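Local coordinates for protein peptidoglycan D,D-transpeptidase FtsI (Yersinia pestis, PDB 6SYN) that probably cross-links peptidoglycan as a class B penicillin-binding D,D-transpeptidase of the cell-division machinery and is a target of penicillins, at residues 286-291 with 304-309. Sequence-based numbering, arbitrary orientation.
Sequences IKDVAR and SSNVGV. With CB9 ((2R,4S)-2-[(1R)-1-{[(2S)-2-carboxy-2-phenylacetyl]amino}-2-oxoethyl]-5,5-dimethyl-1,3-thiazolidine-4-carboxylic acid), chain D.
S304-S305-N306 is the SxN motif of the penicillin-binding transpeptidase fold, and D288, from the loop between strands 284-286 and 294-296, grips the start of helix 306-314. The D288 carboxylate faces the first turn of this helix, each oxygen with its own task. D288 OD1 takes the backbone N of V307 at 3.0 Å, a nearly straight bond (164°) that arrives from above the carboxylate plane, and a weak, bent bond from N306 N. An aspartate suits this place, since its negative charge lies against amides at a helix N-terminus, which would probably stabilise the ionised form. D288 OD2 offers its syn lone pair to S305 OG, 2.6 Å away. S305 is the N-cap: with OG anti to its backbone N (chi1 -176°), the hydroxyl donates to D288 while accepting from G308 N, a double role that a serine can fill. Beside this polar grip, I286 CG2 meets V307 CG2 at 3.9 Å, while the rest of I286 runs on toward Y279 and V281 of strand 279-281; V307 also touches Y279.

On the pocket side, asparagine suits position 306 because a carboxamide carries an acceptor and a donor at one tip: OD1 accepts from K255 NZ, while ND2 is linked through a water to K287 O. S304 OG, also hydrogen-bonded to K255 NZ and K439 NZ, accepts from the thiazolidine nitrogen NAP of CB9. V289 CG2 lies against the phenyl ring of CB9, nearest CAM. N306 ND2 donates to the amide carbonyl oxygen OAF of CB9, 2.8 Å away at 157°.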
ATOM      1  N   ILE A 286      14.139 -29.028   1.718  1.00 24.74           N
ATOM      2  CA  ILE A 286      14.475 -27.581   1.858  1.00 24.79           C
ATOM      3  C   ILE A 286      15.812 -27.379   1.142  1.00 25.05           C
ATOM      4  O   ILE A 286      16.821 -27.908   1.637  1.00 24.78           O
ATOM      5  CB  ILE A 286      14.560 -27.114   3.327  1.00 24.59           C
ATOM      6  CG1 ILE A 286      13.465 -27.705   4.222  1.00 24.38           C
ATOM      7  CG2 ILE A 286      14.576 -25.593   3.392  1.00 24.60           C
ATOM      8  CD1 ILE A 286      12.077 -27.218   3.908  1.00 24.45           C
ATOM      9  N   LYS A 287      15.814 -26.685   0.001  1.00 26.08           N
ATOM     10  CA  LYS A 287      17.068 -26.276  -0.684  1.00 27.12           C
ATOM     11  C   LYS A 287      17.026 -24.772  -0.959  1.00 26.46           C
ATOM     12  O   LYS A 287      15.919 -24.187  -1.013  1.00 26.37           O
ATOM     13  CB  LYS A 287      17.320 -27.104  -1.950  1.00 28.24           C
ATOM     14  CG  LYS A 287      16.330 -26.916  -3.093  1.00 29.36           C
ATOM     15  CD  LYS A 287      16.947 -27.211  -4.447  1.00 30.23           C
ATOM     16  CE  LYS A 287      15.966 -27.109  -5.597  1.00 30.64           C
ATOM     17  NZ  LYS A 287      16.646 -27.274  -6.903  1.00 31.05           N
ATOM     18  N   ASP A 288      18.209 -24.183  -1.099  1.00 25.89           N
ATOM     19  CA  ASP A 288      18.404 -22.737  -1.353  1.00 26.23           C
ATOM     20  C   ASP A 288      18.570 -22.521  -2.859  1.00 26.75           C
ATOM     21  O   ASP A 288      19.010 -23.457  -3.559  1.00 26.57           O
ATOM     22  CB  ASP A 288      19.595 -22.209  -0.552  1.00 26.20           C
ATOM     23  CG  ASP A 288      19.293 -21.988   0.919  1.00 25.97           C
ATOM     24  OD1 ASP A 288      18.105 -21.930   1.272  1.00 25.99           O
ATOM     25  OD2 ASP A 288      20.254 -21.869   1.698  1.00 26.58           O
ATOM     26  N   VAL A 289      18.202 -21.328  -3.325  1.00 27.63           N
ATOM     27  CA  VAL A 289      18.398 -20.865  -4.730  1.00 28.56           C
ATOM     28  C   VAL A 289      19.902 -20.681  -4.964  1.00 28.95           C
ATOM     29  O   VAL A 289      20.466 -21.385  -5.830  1.00 28.13           O
ATOM     30  CB  VAL A 289      17.591 -19.578  -4.987  1.00 28.39           C
ATOM     31  CG1 VAL A 289      18.087 -18.788  -6.189  1.00 28.32           C
ATOM     32  CG2 VAL A 289      16.117 -19.904  -5.129  1.00 28.93           C
ATOM     33  N   ALA A 290      20.522 -19.788  -4.191  1.00 29.71           N
ATOM     34  CA  ALA A 290      21.985 -19.581  -4.162  1.00 30.52           C
ATOM     35  C   ALA A 290      22.599 -20.702  -3.319  1.00 31.44           C
ATOM     36  O   ALA A 290      22.483 -20.649  -2.080  1.00 31.63           O
ATOM     37  CB  ALA A 290      22.307 -18.205  -3.632  1.00 30.41           C
ATOM     38  N   ARG A 291      23.180 -21.700  -3.990  1.00 32.32           N
ATOM     39  CA  ARG A 291      23.773 -22.919  -3.376  1.00 32.58           C
ATOM     40  C   ARG A 291      25.029 -22.502  -2.592  1.00 31.68           C
ATOM     41  O   ARG A 291      25.963 -21.942  -3.207  1.00 31.14           O
ATOM     42  CB  ARG A 291      23.995 -23.967  -4.479  1.00 33.83           C
ATOM     43  CG  ARG A 291      25.161 -24.924  -4.267  1.00 34.66           C
ATOM     44  CD  ARG A 291      24.802 -26.143  -3.444  1.00 35.15           C
ATOM     45  NE  ARG A 291      25.978 -26.977  -3.232  1.00 35.38           N
ATOM     46  CZ  ARG A 291      25.972 -28.300  -3.083  1.00 36.20           C
ATOM     47  NH1 ARG A 291      27.114 -28.941  -2.897  1.00 36.59           N
ATOM     48  NH2 ARG A 291      24.840 -28.986  -3.128  1.00 36.26           N
ATOM     49  N   SER A 304      19.641 -14.800   1.580  1.00  9.07           N
ATOM     50  CA  SER A 304      18.257 -15.291   1.804  1.00  8.98           C
ATOM     51  C   SER A 304      18.262 -16.827   1.805  1.00  8.85           C
ATOM     52  O   SER A 304      17.719 -17.438   0.871  1.00  8.86           O
ATOM     53  CB  SER A 304      17.300 -14.712   0.799  1.00  8.94           C
ATOM     54  OG  SER A 304      16.011 -14.581   1.382  1.00  8.90           O
ATOM     55  N   SER A 305      18.855 -17.421   2.841  1.00  8.77           N
ATOM     56  CA  SER A 305      18.947 -18.893   3.032  1.00  8.71           C
ATOM     57  C   SER A 305      17.645 -19.423   3.645  1.00  8.55           C
ATOM     58  O   SER A 305      17.334 -19.059   4.793  1.00  8.49           O
ATOM     59  CB  SER A 305      20.145 -19.260   3.871  1.00  8.70           C
ATOM     60  OG  SER A 305      20.275 -20.671   3.983  1.00  8.66           O
ATOM     61  N   ASN A 306      16.921 -20.259   2.898  1.00  8.50           N
ATOM     62  CA  ASN A 306      15.716 -20.984   3.383  1.00  8.48           C
ATOM     63  C   ASN A 306      16.163 -22.081   4.358  1.00  8.52           C
ATOM     64  O   ASN A 306      15.523 -22.213   5.414  1.00  8.55           O
ATOM     65  CB  ASN A 306      14.886 -21.579   2.241  1.00  8.39           C
ATOM     66  CG  ASN A 306      14.098 -20.554   1.451  1.00  8.32           C
ATOM     67  OD1 ASN A 306      14.078 -19.370   1.777  1.00  8.29           O
ATOM     68  ND2 ASN A 306      13.431 -21.005   0.405  1.00  8.35           N
ATOM     69  N   VAL A 307      17.214 -22.832   4.012  1.00  8.53           N
ATOM     70  CA  VAL A 307      17.787 -23.907   4.881  1.00  8.63           C
ATOM     71  C   VAL A 307      18.217 -23.265   6.204  1.00  8.85           C
ATOM     72  O   VAL A 307      17.844 -23.804   7.273  1.00  8.80           O
ATOM     73  CB  VAL A 307      18.965 -24.640   4.207  1.00  8.50           C
ATOM     74  CG1 VAL A 307      19.785 -25.434   5.213  1.00  8.44           C
ATOM     75  CG2 VAL A 307      18.507 -25.542   3.070  1.00  8.42           C
ATOM     76  N   GLY A 308      18.979 -22.167   6.107  1.00  9.10           N
ATOM     77  CA  GLY A 308      19.481 -21.355   7.234  1.00  9.24           C
ATOM     78  C   GLY A 308      18.394 -21.067   8.253  1.00  9.42           C
ATOM     79  O   GLY A 308      18.580 -21.459   9.419  1.00  9.40           O
ATOM     80  N   VAL A 309      17.292 -20.440   7.823  1.00  9.66           N
ATOM     81  CA  VAL A 309      16.166 -20.011   8.714  1.00  9.86           C
ATOM     82  C   VAL A 309      15.341 -21.233   9.140  1.00  9.92           C
ATOM     83  O   VAL A 309      14.798 -21.201  10.264  1.00  9.95           O
ATOM     84  CB  VAL A 309      15.267 -18.926   8.079  1.00  9.94           C
ATOM     85  CG1 VAL A 309      16.010 -17.611   7.905  1.00 10.02           C
ATOM     86  CG2 VAL A 309      14.636 -19.365   6.765  1.00  9.89           C
TER
HETATM   87  C   CB9 D 603      12.047 -15.885   0.075  1.00 18.06           C
HETATM   88  N   CB9 D 603      12.061 -17.572  -1.784  1.00 19.93           N
HETATM   89  O   CB9 D 603      11.223 -15.177  -0.452  1.00 18.06           O
HETATM   90  CA  CB9 D 603      12.754 -17.054  -0.601  1.00 19.20           C
HETATM   91  CB  CB9 D 603      14.248 -16.698  -0.853  1.00 19.31           C
HETATM   92  CAA CB9 D 603      16.394 -15.418  -3.501  1.00 19.03           C
HETATM   93  CAB CB9 D 603      14.269 -16.018  -4.662  1.00 19.10           C
HETATM   94  OAD CB9 D 603      14.316 -12.879  -3.692  1.00 19.09           O
HETATM   95  OAE CB9 D 603       9.973 -21.387  -3.611  1.00 20.36           O
HETATM   96  OAF CB9 D 603      11.360 -19.396  -0.688  1.00 22.06           O
HETATM   97  OAG CB9 D 603      14.891 -12.766  -1.606  1.00 18.60           O
HETATM   98  OAH CB9 D 603       9.143 -19.804  -2.457  1.00 20.37           O
HETATM   99  CAJ CB9 D 603      12.195 -18.093  -7.023  1.00 20.75           C
HETATM  100  CAK CB9 D 603      13.095 -18.931  -6.406  1.00 20.89           C
HETATM  101  CAL CB9 D 603      11.038 -17.735  -6.373  1.00 20.63           C
HETATM  102  CAM CB9 D 603      12.837 -19.410  -5.131  1.00 20.54           C
HETATM  103  CAN CB9 D 603      10.776 -18.208  -5.093  1.00 20.62           C
HETATM  104  NAP CB9 D 603      14.494 -15.261  -1.035  1.00 19.14           N
HETATM  105  SAQ CB9 D 603      14.883 -17.433  -2.393  1.00 19.72           S
HETATM  106  CAR CB9 D 603      14.481 -13.359  -2.584  1.00 19.11           C
HETATM  107  CAS CB9 D 603      10.051 -20.324  -3.053  1.00 20.30           C
HETATM  108  CAT CB9 D 603      11.599 -18.827  -1.753  1.00 20.45           C
HETATM  109  CAU CB9 D 603      11.692 -19.029  -4.443  1.00 20.56           C
HETATM  110  CAX CB9 D 603      14.137 -14.847  -2.397  1.00 19.23           C
HETATM  111  CAY CB9 D 603      11.422 -19.620  -3.064  1.00 20.47           C
HETATM  112  CAZ CB9 D 603      14.942 -15.826  -3.314  1.00 19.13           C
HETATM  113  O   HOH W   1      12.996 -23.641  -0.491  1.00  9.54           O
HETATM  114  O   HOH W   2      16.952 -19.407  -0.753  1.00 18.33           O